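Local coordinates for protein polyprenyl synthetase (Zymomonas mobilis subsp. mobilis, PDB 4KKM) that probably acts as a prenyltransferase of the FPP/GGPP synthase family that elongates isoprenoid diphosphates, and binds calcium at an aspartate site, at residues 28-33 against 72-77; 77-82 against 230-235; 97-102 against 146-151; 243-248 against 281-286; 293-298 against 310-315. All coordinates share one frame; numbering follows the deposited sequence.

Contact 1 of 5, residues 28-33 against 72-77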
# COMPACT_ATOMS: atom_id res chain seq x y z
N LYS B 28 -8.42 26.27 -16.13
CA LYS B 28 -8.17 26.87 -14.82
C LYS B 28 -9.36 26.66 -13.90
O LYS B 28 -9.20 26.35 -12.72
CB LYS B 28 -7.88 28.37 -14.95
CG LYS B 28 -7.33 28.99 -13.67
CD LYS B 28 -7.59 30.49 -13.60
CE LYS B 28 -6.70 31.14 -12.55
NZ LYS B 28 -7.46 32.00 -11.60
N THR B 29 -10.56 26.85 -14.44
CA THR B 29 -11.78 26.66 -13.68
C THR B 29 -11.91 25.22 -13.19
O THR B 29 -12.18 24.97 -12.01
CB THR B 29 -13.03 27.06 -14.49
OG1 THR B 29 -13.12 28.49 -14.57
CG2 THR B 29 -14.29 26.52 -13.83
N MET B 30 -11.71 24.27 -14.10
CA MET B 30 -11.76 22.86 -13.72
C MET B 30 -10.73 22.55 -12.63
O MET B 30 -11.02 21.82 -11.68
CB MET B 30 -11.56 21.94 -14.93
CG MET B 30 -11.49 20.45 -14.57
SD MET B 30 -11.30 19.34 -15.98
CE MET B 30 -13.02 18.99 -16.36
N MET B 31 -9.54 23.12 -12.76
CA MET B 31 -8.46 22.88 -11.80
C MET B 31 -8.84 23.35 -10.39
O MET B 31 -8.66 22.61 -9.42
CB MET B 31 -7.16 23.55 -12.25
CG MET B 31 -6.48 22.84 -13.41
SD MET B 31 -5.01 23.68 -14.03
CE MET B 31 -3.90 23.51 -12.63
N GLU B 32 -9.37 24.56 -10.29
CA GLU B 32 -9.80 25.10 -9.00
C GLU B 32 -10.93 24.28 -8.40
O GLU B 32 -10.99 24.08 -7.19
CB GLU B 32 -10.22 26.57 -9.15
CG GLU B 32 -9.10 27.48 -9.64
CD GLU B 32 -9.57 28.90 -9.90
OE1 GLU B 32 -10.80 29.13 -9.93
OE2 GLU B 32 -8.71 29.79 -10.08
N GLN B 33 -11.83 23.80 -9.26
CA GLN B 33 -12.94 22.95 -8.82
C GLN B 33 -12.45 21.60 -8.31
O GLN B 33 -12.86 21.14 -7.24
CB GLN B 33 -13.94 22.75 -9.94
CG GLN B 33 -15.13 23.69 -9.88
CD GLN B 33 -15.71 24.00 -11.24
OE1 GLN B 33 -15.65 23.18 -12.17
NE2 GLN B 33 -16.27 25.20 -11.38
N ARG B 72 -2.97 14.71 -10.87
CA ARG B 72 -3.44 13.35 -11.11
C ARG B 72 -4.97 13.20 -11.00
O ARG B 72 -5.59 12.61 -11.89
CB ARG B 72 -2.65 12.33 -10.28
CG ARG B 72 -1.21 12.21 -10.78
CD ARG B 72 -0.21 11.80 -9.69
NE ARG B 72 1.17 11.99 -10.15
CZ ARG B 72 1.81 13.16 -10.12
NH1 ARG B 72 1.21 14.25 -9.65
NH2 ARG B 72 3.06 13.23 -10.57
N PRO B 73 -5.59 13.76 -9.94
CA PRO B 73 -7.06 13.83 -9.97
C PRO B 73 -7.60 14.55 -11.20
O PRO B 73 -8.62 14.12 -11.76
CB PRO B 73 -7.38 14.63 -8.70
CG PRO B 73 -6.28 14.24 -7.75
CD PRO B 73 -5.04 14.09 -8.61
N LEU B 74 -6.93 15.61 -11.63
CA LEU B 74 -7.37 16.37 -12.79
C LEU B 74 -7.38 15.50 -14.05
O LEU B 74 -8.32 15.56 -14.85
CB LEU B 74 -6.47 17.59 -13.01
CG LEU B 74 -6.75 18.43 -14.25
CD1 LEU B 74 -8.12 19.12 -14.15
CD2 LEU B 74 -5.63 19.44 -14.49
N LEU B 75 -6.34 14.69 -14.22
CA LEU B 75 -6.27 13.77 -15.36
C LEU B 75 -7.38 12.73 -15.32
O LEU B 75 -7.97 12.39 -16.35
CB LEU B 75 -4.91 13.07 -15.40
CG LEU B 75 -3.74 13.94 -15.86
CD1 LEU B 75 -2.42 13.23 -15.59
CD2 LEU B 75 -3.89 14.29 -17.33
N VAL B 76 -7.66 12.19 -14.13
CA VAL B 76 -8.75 11.24 -13.98
C VAL B 76 -10.08 11.88 -14.38
O VAL B 76 -10.83 11.33 -15.20
CB VAL B 76 -8.86 10.71 -12.53
CG1 VAL B 76 -10.14 9.89 -12.37
CG2 VAL B 76 -7.63 9.88 -12.18
N VAL B 77 -10.35 13.05 -13.81
CA VAL B 77 -11.60 13.77 -14.08
C VAL B 77 -11.73 14.10 -15.57
O VAL B 77 -12.79 13.88 -16.17
CB VAL B 77 -11.70 15.07 -13.23
CG1 VAL B 77 -12.82 15.96 -13.74
CG2 VAL B 77 -11.89 14.74 -11.75
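While Met30 and Met31 turn to Leu74, the charged side chains of helix 24-45 pair away from this contact, where Lys28 NZ binds Glu32 OE2 at 3.0 Å. The salt bridge spans one helical turn and meets OE2 nearly along its C-O axis. The contact belongs to the all-helical fold of isoprenoid synthases. Here the N-terminal helix 24-45 lies across helix 71-80. The axes of the two short segments come within 10.1 Å and make an angle of 115°, so the two segments cross at a steep angle. Leu74 sits at the crossing, with CD1 mainly against Met30 and CD2 against Met31. Its CD1 lies 3.6 Å from Met30 CG and also touches the sulfur of the same residue. The other methyl, CD2, is 3.7 Å from Met31 CG. Met30 places CG anti to the backbone N (chi1 176°) and runs straight out to its sulfur. Met31 instead sets CG beside the backbone N and meets Leu74 from a second direction. Met30 also touches Tyr307 and Met31 touches Tyr314, both on helix 306-314. That helix reaches Leu74 too, through Ile311, and so packs against both partners. Met30 bends at its last torsion (chi3 -91°), and its CE ends 4.0 Å from Val77 CG1.

Contact 2 of 5, residues 77-82 against 230-235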
# COMPACT_ATOMS: atom_id res chain seq x y z
N VAL B 77 -10.35 13.05 -13.81
CA VAL B 77 -11.60 13.77 -14.08
C VAL B 77 -11.73 14.10 -15.57
O VAL B 77 -12.79 13.88 -16.17
CB VAL B 77 -11.70 15.07 -13.23
CG1 VAL B 77 -12.82 15.96 -13.74
CG2 VAL B 77 -11.89 14.74 -11.75
N ALA B 78 -10.65 14.60 -16.17
CA ALA B 78 -10.68 14.98 -17.59
C ALA B 78 -10.79 13.77 -18.52
O ALA B 78 -11.31 13.89 -19.63
CB ALA B 78 -9.45 15.82 -17.95
N THR B 79 -10.29 12.62 -18.09
CA THR B 79 -10.40 11.43 -18.92
C THR B 79 -11.80 10.81 -18.78
O THR B 79 -12.41 10.42 -19.77
CB THR B 79 -9.33 10.37 -18.58
OG1 THR B 79 -8.03 10.98 -18.62
CG2 THR B 79 -9.37 9.23 -19.60
N CYS B 80 -12.30 10.74 -17.55
CA CYS B 80 -13.66 10.24 -17.34
C CYS B 80 -14.69 11.09 -18.09
O CYS B 80 -15.73 10.59 -18.53
CB CYS B 80 -14.00 10.18 -15.85
SG CYS B 80 -13.14 8.85 -14.99
N ALA B 81 -14.38 12.37 -18.25
CA ALA B 81 -15.24 13.30 -18.98
C ALA B 81 -15.42 12.92 -20.45
O ALA B 81 -16.39 13.34 -21.08
CB ALA B 81 -14.69 14.72 -18.86
N LEU B 82 -14.50 12.14 -21.00
CA LEU B 82 -14.61 11.69 -22.39
C LEU B 82 -15.82 10.80 -22.58
O LEU B 82 -16.39 10.73 -23.66
CB LEU B 82 -13.37 10.89 -22.80
CG LEU B 82 -12.01 11.59 -22.76
CD1 LEU B 82 -10.88 10.60 -23.08
CD2 LEU B 82 -12.03 12.72 -23.73
N ASP B 230 -5.53 2.01 -25.26
CA ASP B 230 -4.17 2.21 -25.74
C ASP B 230 -3.88 3.66 -26.14
O ASP B 230 -2.81 4.18 -25.84
CB ASP B 230 -3.86 1.26 -26.90
CG ASP B 230 -3.65 -0.17 -26.44
OD1 ASP B 230 -3.46 -0.39 -25.23
OD2 ASP B 230 -3.67 -1.08 -27.30
N ARG B 231 -4.82 4.30 -26.82
CA ARG B 231 -4.67 5.71 -27.17
C ARG B 231 -4.50 6.57 -25.91
O ARG B 231 -3.63 7.46 -25.87
CB ARG B 231 -5.88 6.20 -27.95
CG ARG B 231 -5.92 5.75 -29.40
CD ARG B 231 -7.18 6.27 -30.08
NE ARG B 231 -7.15 6.04 -31.52
CZ ARG B 231 -6.59 6.86 -32.40
NH1 ARG B 231 -6.01 7.98 -32.00
NH2 ARG B 231 -6.62 6.56 -33.69
N LEU B 232 -5.32 6.32 -24.91
CA LEU B 232 -5.24 7.06 -23.65
C LEU B 232 -3.93 6.79 -22.91
O LEU B 232 -3.30 7.72 -22.40
CB LEU B 232 -6.45 6.74 -22.76
CG LEU B 232 -7.78 7.18 -23.38
CD1 LEU B 232 -8.96 6.83 -22.49
CD2 LEU B 232 -7.74 8.67 -23.68
N LYS B 233 -3.50 5.54 -22.86
CA LYS B 233 -2.22 5.24 -22.21
C LYS B 233 -1.05 5.86 -22.98
O LYS B 233 -0.05 6.26 -22.39
CB LYS B 233 -2.03 3.73 -22.01
CG LYS B 233 -2.99 3.13 -20.98
CD LYS B 233 -2.59 1.72 -20.57
CE LYS B 233 -1.51 1.75 -19.49
NZ LYS B 233 -1.20 0.38 -18.99
N ALA B 234 -1.19 5.94 -24.30
CA ALA B 234 -0.17 6.57 -25.13
C ALA B 234 -0.08 8.08 -24.85
O ALA B 234 1.00 8.66 -24.86
CB ALA B 234 -0.46 6.32 -26.62
N TYR B 235 -1.23 8.70 -24.62
CA TYR B 235 -1.26 10.11 -24.23
C TYR B 235 -0.50 10.30 -22.92
O TYR B 235 0.30 11.23 -22.78
CB TYR B 235 -2.70 10.61 -24.08
CG TYR B 235 -2.87 11.92 -23.34
CD1 TYR B 235 -2.89 11.97 -21.94
CD2 TYR B 235 -3.05 13.12 -24.03
CE1 TYR B 235 -3.06 13.16 -21.26
CE2 TYR B 235 -3.21 14.33 -23.34
CZ TYR B 235 -3.22 14.33 -21.95
OH TYR B 235 -3.39 15.51 -21.25
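Leu232 sets its CG beside the backbone N (chi1 -63°), and from there its two methyls fan out toward Thr79 and Leu82. Thr79 keeps its hydroxyl beside its own backbone N (chi1 -52°), which turns CG2 outward to helix 226-253. The methyls then meet tip to tip: Thr79 CG2 lies 3.8 Å from Leu232 CD1. On the other branch, Leu82 CD1 approaches Leu232 CD2 to 3.7 Å, again end on. All three residues are buried. This joins Thr79 of helix 71-80 and nearby Leu82 to the early part of helix 226-253, within the helical bundle of the isoprenoid synthase fold. The two backbones stay well apart. The nearest CA atoms, those of Thr79 and Leu232, are 8.3 Å from each other, so side-chain ends do the bridging. Leu215 of helix 208-221 packs on both Thr79 and Leu232, while Leu308 of helix 306-314 also touches Thr79. The Thr79 hydroxyl is used within its own helix, where OG1 is hydrogen-bonded to Leu75 O.

Contact 3 of 5, residues 97-102 against 146-151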
# COMPACT_ATOMS: atom_id res chain seq x y z
N ILE B 97 -5.81 7.88 -6.51
CA ILE B 97 -4.49 8.03 -7.12
C ILE B 97 -3.69 9.08 -6.36
O ILE B 97 -2.47 8.98 -6.22
CB ILE B 97 -4.54 8.33 -8.66
CG1 ILE B 97 -3.14 8.33 -9.28
CG2 ILE B 97 -5.24 9.66 -8.95
CD1 ILE B 97 -2.40 7.01 -9.09
N GLU B 98 -4.40 10.08 -5.83
CA GLU B 98 -3.74 11.14 -5.08
C GLU B 98 -3.21 10.60 -3.75
O GLU B 98 -2.22 11.09 -3.23
CB GLU B 98 -4.69 12.33 -4.87
CG GLU B 98 -4.03 13.58 -4.27
CD GLU B 98 -3.07 14.30 -5.22
OE1 GLU B 98 -2.79 13.81 -6.33
OE2 GLU B 98 -2.58 15.38 -4.82
N CYS B 99 -3.86 9.56 -3.22
CA CYS B 99 -3.33 8.88 -2.04
C CYS B 99 -1.93 8.33 -2.30
O CYS B 99 -1.03 8.49 -1.48
CB CYS B 99 -4.24 7.73 -1.61
SG CYS B 99 -5.71 8.24 -0.72
N ILE B 100 -1.76 7.68 -3.44
CA ILE B 100 -0.47 7.11 -3.82
C ILE B 100 0.56 8.21 -4.05
O ILE B 100 1.70 8.11 -3.59
CB ILE B 100 -0.61 6.25 -5.08
CG1 ILE B 100 -1.59 5.09 -4.82
CG2 ILE B 100 0.77 5.76 -5.56
CD1 ILE B 100 -1.21 4.18 -3.66
N HIS B 101 0.17 9.25 -4.77
CA HIS B 101 1.07 10.36 -5.04
C HIS B 101 1.51 11.04 -3.74
O HIS B 101 2.70 11.26 -3.52
CB HIS B 101 0.39 11.38 -5.96
CG HIS B 101 1.20 12.62 -6.20
ND1 HIS B 101 2.46 12.59 -6.76
CD2 HIS B 101 0.93 13.93 -5.96
CE1 HIS B 101 2.93 13.82 -6.86
NE2 HIS B 101 2.02 14.65 -6.38
N VAL B 102 0.55 11.34 -2.88
CA VAL B 102 0.86 12.04 -1.63
C VAL B 102 1.73 11.18 -0.72
O VAL B 102 2.72 11.67 -0.18
CB VAL B 102 -0.42 12.50 -0.91
CG1 VAL B 102 -0.12 12.92 0.54
CG2 VAL B 102 -1.08 13.63 -1.69
N PHE B 146 -6.40 1.80 -1.81
CA PHE B 146 -7.04 0.55 -2.23
C PHE B 146 -8.39 0.36 -1.56
O PHE B 146 -9.32 -0.18 -2.17
CB PHE B 146 -6.10 -0.64 -1.99
CG PHE B 146 -4.87 -0.59 -2.84
CD1 PHE B 146 -4.92 -0.97 -4.18
CD2 PHE B 146 -3.68 -0.11 -2.32
CE1 PHE B 146 -3.79 -0.89 -4.98
CE2 PHE B 146 -2.55 -0.03 -3.12
CZ PHE B 146 -2.60 -0.43 -4.45
N GLU B 147 -8.51 0.83 -0.32
CA GLU B 147 -9.81 0.85 0.35
C GLU B 147 -10.81 1.67 -0.46
O GLU B 147 -11.95 1.24 -0.67
CB GLU B 147 -9.73 1.40 1.78
CG GLU B 147 -11.04 1.23 2.54
CD GLU B 147 -11.02 1.82 3.94
OE1 GLU B 147 -9.92 2.13 4.44
OE2 GLU B 147 -12.11 1.96 4.54
N ILE B 148 -10.38 2.84 -0.92
CA ILE B 148 -11.26 3.73 -1.68
C ILE B 148 -11.74 3.07 -2.98
O ILE B 148 -12.93 3.08 -3.30
CB ILE B 148 -10.56 5.07 -2.02
CG1 ILE B 148 -10.29 5.89 -0.76
CG2 ILE B 148 -11.38 5.89 -3.02
CD1 ILE B 148 -9.26 6.99 -0.97
N LEU B 149 -10.80 2.47 -3.71
CA LEU B 149 -11.14 1.85 -5.00
C LEU B 149 -12.06 0.64 -4.85
O LEU B 149 -12.77 0.28 -5.80
CB LEU B 149 -9.88 1.42 -5.75
CG LEU B 149 -9.04 2.54 -6.37
CD1 LEU B 149 -7.87 1.93 -7.14
CD2 LEU B 149 -9.90 3.40 -7.30
N SER B 150 -12.04 0.01 -3.69
CA SER B 150 -12.81 -1.21 -3.48
C SER B 150 -14.30 -0.95 -3.28
O SER B 150 -15.13 -1.84 -3.51
CB SER B 150 -12.25 -1.99 -2.28
OG SER B 150 -12.65 -1.39 -1.06
N GLU B 151 -14.65 0.26 -2.84
CA GLU B 151 -16.02 0.58 -2.47
C GLU B 151 -17.00 0.70 -3.64
O GLU B 151 -16.64 1.13 -4.74
CB GLU B 151 -16.06 1.86 -1.63
CG GLU B 151 -15.26 1.79 -0.35
CD GLU B 151 -15.48 3.00 0.53
OE1 GLU B 151 -15.84 4.07 -0.01
OE2 GLU B 151 -15.32 2.88 1.76
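Cys99 and Ile148 form the close part of this contact, with Cys99 SG 3.8 Å from Ile148 CD1. It joins helix 87-109 to helix 131-150 in the helical isoprenoid synthase fold. Helix 87-109 also carries the calcium ligand Asp108, whose side chain is about 11 Å from that of Ile100. The second pair is looser: Ile100 CD1 stands 4.5 Å from Phe146 CE2 and approaches the ring obliquely. The Phe146 ring also stacks on Phe146 of the second subunit. This contact therefore backs directly onto the dimer interface. Away from the apolar pairs, the partly exposed Glu147 packs on Ile170 and the partly exposed Glu151 on Gln166, both of the second subunit. Near the end of helix 131-150, Glu147 O takes two bonds from one residue, from Ser150 N and Ser150 OG. Both donors come from the same face of the carbonyl plane. The hydroxyl bond is the shorter, with Ser150 OG 2.7 Å from Glu147 O.

Contact 4 of 5, residues 243-248 against 281-286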
# COMPACT_ATOMS: atom_id res chain seq x y z
N PHE B 243 6.63 16.04 -19.40
CA PHE B 243 6.63 16.60 -18.05
C PHE B 243 8.01 16.48 -17.40
O PHE B 243 8.50 17.43 -16.77
CB PHE B 243 5.55 15.88 -17.22
CG PHE B 243 5.32 16.45 -15.84
CD1 PHE B 243 4.63 17.64 -15.66
CD2 PHE B 243 5.77 15.77 -14.71
CE1 PHE B 243 4.41 18.16 -14.38
CE2 PHE B 243 5.55 16.28 -13.43
CZ PHE B 243 4.88 17.47 -13.26
N GLN B 244 8.66 15.33 -17.56
CA GLN B 244 9.99 15.15 -16.97
C GLN B 244 11.05 15.99 -17.68
O GLN B 244 11.93 16.57 -17.03
CB GLN B 244 10.41 13.68 -16.99
CG GLN B 244 11.72 13.44 -16.25
CD GLN B 244 11.67 13.93 -14.81
OE1 GLN B 244 10.73 13.62 -14.08
NE2 GLN B 244 12.67 14.71 -14.41
N ILE B 245 10.97 16.05 -19.00
CA ILE B 245 11.89 16.87 -19.77
C ILE B 245 11.75 18.34 -19.36
O ILE B 245 12.75 19.01 -19.09
CB ILE B 245 11.69 16.72 -21.29
CG1 ILE B 245 12.01 15.28 -21.71
CG2 ILE B 245 12.59 17.69 -22.04
CD1 ILE B 245 11.87 15.01 -23.19
N ALA B 246 10.51 18.82 -19.28
CA ALA B 246 10.25 20.18 -18.83
C ALA B 246 10.77 20.41 -17.42
O ALA B 246 11.32 21.47 -17.11
CB ALA B 246 8.76 20.49 -18.90
N ASP B 247 10.61 19.40 -16.56
CA ASP B 247 11.13 19.48 -15.20
C ASP B 247 12.66 19.55 -15.17
O ASP B 247 13.22 20.32 -14.40
CB ASP B 247 10.64 18.31 -14.34
CG ASP B 247 9.18 18.46 -13.94
OD1 ASP B 247 8.64 19.57 -14.10
OD2 ASP B 247 8.59 17.48 -13.44
N ASP B 248 13.31 18.74 -16.00
CA ASP B 248 14.77 18.80 -16.14
C ASP B 248 15.20 20.19 -16.59
O ASP B 248 16.24 20.70 -16.16
CB ASP B 248 15.28 17.74 -17.12
CG ASP B 248 15.24 16.33 -16.54
OD1 ASP B 248 14.89 16.18 -15.36
OD2 ASP B 248 15.55 15.38 -17.28
N GLU B 281 18.83 22.29 -26.86
CA GLU B 281 17.98 22.40 -28.05
C GLU B 281 17.13 21.15 -28.33
O GLU B 281 15.95 21.26 -28.63
CB GLU B 281 18.82 22.72 -29.29
CG GLU B 281 19.20 24.19 -29.41
CD GLU B 281 19.98 24.49 -30.68
OE1 GLU B 281 19.35 24.57 -31.76
OE2 GLU B 281 21.22 24.64 -30.60
N LYS B 282 17.75 19.98 -28.23
CA LYS B 282 17.06 18.73 -28.50
C LYS B 282 16.02 18.42 -27.43
O LYS B 282 14.94 17.91 -27.74
CB LYS B 282 18.06 17.58 -28.61
CG LYS B 282 17.47 16.29 -29.16
CD LYS B 282 18.57 15.27 -29.40
CE LYS B 282 19.63 15.82 -30.35
NZ LYS B 282 20.89 15.03 -30.30
N ALA B 283 16.33 18.73 -26.18
CA ALA B 283 15.38 18.51 -25.09
C ALA B 283 14.16 19.41 -25.24
O ALA B 283 13.03 18.98 -25.02
CB ALA B 283 16.05 18.73 -23.72
N ARG B 284 14.39 20.66 -25.63
CA ARG B 284 13.30 21.62 -25.85
C ARG B 284 12.37 21.17 -26.98
O ARG B 284 11.15 21.18 -26.83
CB ARG B 284 13.87 22.98 -26.23
CG ARG B 284 14.03 23.97 -25.10
CD ARG B 284 14.47 25.30 -25.70
NE ARG B 284 14.77 26.32 -24.70
CZ ARG B 284 15.66 27.28 -24.89
NH1 ARG B 284 16.35 27.33 -26.03
NH2 ARG B 284 15.89 28.19 -23.95
N SER B 285 12.96 20.80 -28.10
CA SER B 285 12.17 20.40 -29.26
C SER B 285 11.43 19.09 -29.01
O SER B 285 10.31 18.91 -29.49
CB SER B 285 13.03 20.30 -30.52
OG SER B 285 13.98 19.26 -30.40
N GLN B 286 12.04 18.18 -28.27
CA GLN B 286 11.40 16.90 -28.01
C GLN B 286 10.22 17.04 -27.06
O GLN B 286 9.19 16.39 -27.25
CB GLN B 286 12.40 15.85 -27.49
CG GLN B 286 12.08 14.46 -28.01
CD GLN B 286 12.97 13.38 -27.43
OE1 GLN B 286 14.20 13.44 -27.53
NE2 GLN B 286 12.36 12.37 -26.81
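Ile245 carries this contact against Ala283 and Gln286. From its CB, the branch methyl CG2 goes anti to the backbone N and presses on the other helix, 3.3 Å from Ala283 O. The same methyl lies 4.0 Å from Ala283 CB, so it touches both the backbone and the side chain of that residue. The other branch leaves through CG1, beside the backbone N (chi1 -64°), and extends to CD1. That tip lies 4.4 Å from Gln286 CB, a looser touch at the margin. Small Ala283 lets the backbones come close, with the CA atoms of Ile245 and Ala283 6.6 Å apart. On another side of helix 226-253, Gln244 NE2 gives a hydrogen bond of 2.8 Å to Asp248 OD1. The acceptor is in the amide plane of Gln244, but the donor stands above the carboxylate plane, 44° out of it. Asp247 and Asp248 open a DDxxD sequence that matches the second aspartate-rich motif of this family. The other oxygen, Asp248 OD2, bonds to Phe274 N at the start of helix 274-278. Ile245 touches Phe274 of that short helix as well as Ala283, Ala287 and Leu290 of helix 280-296. Its side chain thus joins helices 226-253, 274-278 and 280-296.

Contact 5 of 5, residues 293-298 against 310-315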
# COMPACT_ATOMS: atom_id res chain seq x y z
N GLN B 293 2.42 14.97 -30.07
CA GLN B 293 2.18 13.54 -30.14
C GLN B 293 1.09 13.10 -29.16
O GLN B 293 0.22 12.30 -29.51
CB GLN B 293 3.48 12.76 -29.89
CG GLN B 293 4.45 12.84 -31.06
CD GLN B 293 5.85 12.39 -30.69
OE1 GLN B 293 6.04 11.59 -29.79
NE2 GLN B 293 6.84 12.93 -31.39
N ALA B 294 1.14 13.62 -27.93
CA ALA B 294 0.14 13.30 -26.92
C ALA B 294 -1.25 13.67 -27.43
O ALA B 294 -2.20 12.88 -27.33
CB ALA B 294 0.45 14.02 -25.60
N ILE B 295 -1.36 14.86 -27.99
CA ILE B 295 -2.65 15.37 -28.44
C ILE B 295 -3.18 14.56 -29.63
O ILE B 295 -4.38 14.28 -29.71
CB ILE B 295 -2.58 16.88 -28.75
CG1 ILE B 295 -2.49 17.66 -27.43
CG2 ILE B 295 -3.78 17.33 -29.58
CD1 ILE B 295 -2.16 19.13 -27.61
N ALA B 296 -2.28 14.15 -30.52
CA ALA B 296 -2.67 13.38 -31.70
C ALA B 296 -3.36 12.06 -31.35
O ALA B 296 -4.20 11.58 -32.10
CB ALA B 296 -1.46 13.14 -32.62
N HIS B 297 -3.01 11.48 -30.20
CA HIS B 297 -3.66 10.25 -29.74
C HIS B 297 -5.16 10.48 -29.51
O HIS B 297 -5.95 9.54 -29.56
CB HIS B 297 -3.01 9.71 -28.46
CG HIS B 297 -1.57 9.33 -28.62
ND1 HIS B 297 -1.13 8.45 -29.59
CD2 HIS B 297 -0.46 9.70 -27.93
CE1 HIS B 297 0.18 8.31 -29.50
NE2 HIS B 297 0.61 9.06 -28.50
N LEU B 298 -5.54 11.73 -29.29
CA LEU B 298 -6.91 12.09 -28.95
C LEU B 298 -7.72 12.53 -30.17
O LEU B 298 -8.84 13.01 -30.04
CB LEU B 298 -6.93 13.22 -27.92
CG LEU B 298 -6.13 12.99 -26.63
CD1 LEU B 298 -6.17 14.24 -25.76
CD2 LEU B 298 -6.67 11.79 -25.87
N SER B 310 -5.71 20.69 -23.43
CA SER B 310 -5.18 21.84 -22.69
C SER B 310 -4.13 21.44 -21.66
O SER B 310 -3.14 22.14 -21.47
CB SER B 310 -6.32 22.59 -21.99
OG SER B 310 -7.13 23.26 -22.93
N ILE B 311 -4.37 20.32 -20.99
CA ILE B 311 -3.46 19.85 -19.96
C ILE B 311 -2.10 19.55 -20.56
O ILE B 311 -1.08 19.94 -20.00
CB ILE B 311 -4.02 18.61 -19.22
CG1 ILE B 311 -5.18 19.02 -18.31
CG2 ILE B 311 -2.93 17.91 -18.42
CD1 ILE B 311 -6.00 17.85 -17.81
N ALA B 312 -2.09 18.89 -21.72
CA ALA B 312 -0.85 18.58 -22.42
C ALA B 312 -0.07 19.85 -22.78
O ALA B 312 1.15 19.92 -22.59
CB ALA B 312 -1.13 17.75 -23.67
N ARG B 313 -0.77 20.85 -23.30
CA ARG B 313 -0.14 22.12 -23.64
C ARG B 313 0.36 22.82 -22.38
O ARG B 313 1.42 23.45 -22.37
CB ARG B 313 -1.11 23.01 -24.42
CG ARG B 313 -1.65 22.36 -25.69
CD ARG B 313 -2.20 23.38 -26.68
NE ARG B 313 -2.68 22.75 -27.91
CZ ARG B 313 -1.88 22.35 -28.90
NH1 ARG B 313 -0.57 22.49 -28.79
NH2 ARG B 313 -2.40 21.78 -29.98
N TYR B 314 -0.41 22.69 -21.30
CA TYR B 314 -0.08 23.26 -20.00
C TYR B 314 1.23 22.68 -19.46
O TYR B 314 2.02 23.39 -18.83
CB TYR B 314 -1.22 22.99 -19.03
CG TYR B 314 -0.97 23.41 -17.61
CD1 TYR B 314 -0.62 24.72 -17.30
CD2 TYR B 314 -1.12 22.51 -16.56
CE1 TYR B 314 -0.40 25.11 -15.99
CE2 TYR B 314 -0.91 22.89 -15.25
CZ TYR B 314 -0.55 24.19 -14.97
OH TYR B 314 -0.33 24.59 -13.67
N ILE B 315 1.47 21.40 -19.74
CA ILE B 315 2.72 20.74 -19.36
C ILE B 315 3.88 21.23 -20.24
O ILE B 315 4.65 20.44 -20.78
CB ILE B 315 2.56 19.19 -19.41
CG1 ILE B 315 1.32 18.75 -18.63
CG2 ILE B 315 3.78 18.48 -18.85
CD1 ILE B 315 1.60 18.12 -17.27
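Helices 280-296 and 306-314 draw near each other at Ala294 and Ala312, whose CA atoms lie 7.0 Å apart. The small residues allow this approach, and their CB atoms just meet at 4.5 Å. Ile295 adds the larger part. Its CG1 is 4.0 Å from Ala312 CB, and its CD1 goes on to Arg313. There the methyl stands over the centre of one face of the guanidinium group, with Ile295 CD1 3.5 Å from Arg313 CZ. The two side chains cross at about a right angle. Arg313 starts with CG beside the backbone N (chi1 -57°) and runs extended from CG to NE, which carries its flat end across the Ile295 tip. The methyl also touches Arg313 CG and NE. This is an apolar contact on a charged group, at the exposed margin of the pair. The helices form a helical hairpin near the C-terminus, packed on the helical bundle of the isoprenoid synthase fold. On the bundle side, Ile311 reaches Leu75 and Ala78 of helix 71-80. His297 is held against helix 226-253. Its NE2 is hydrogen-bonded to Asp238 OD2, and its carbonyl O bonds to Arg231 NH1. Gln293 O lies against one face of its ring, offset toward the rim.

Overall arrangement
Helix 71-80 serves both contact 1 and contact 2, which share Val77 and have centres 13 Å apart. Contact 5 touches both, its centre 15 Å from that of contact 1 and 11 Å from that of contact 2. Tyr235 CD2 of contact 2 lies 3.4 Å from Ala294 O of contact 5. Contacts 4 and 5 share helix 280-296 and meet where Phe243 packs on Ile315. Contact 3 adjoins the dimer interface through Phe146. Its centre is 30 Å from that of contact 4, across the chain's centre, but Ile97 links it to Arg72 and Val76 of contact 1. Contact 3 is also tied to the calcium site through helix 87-109, which carries Asp108.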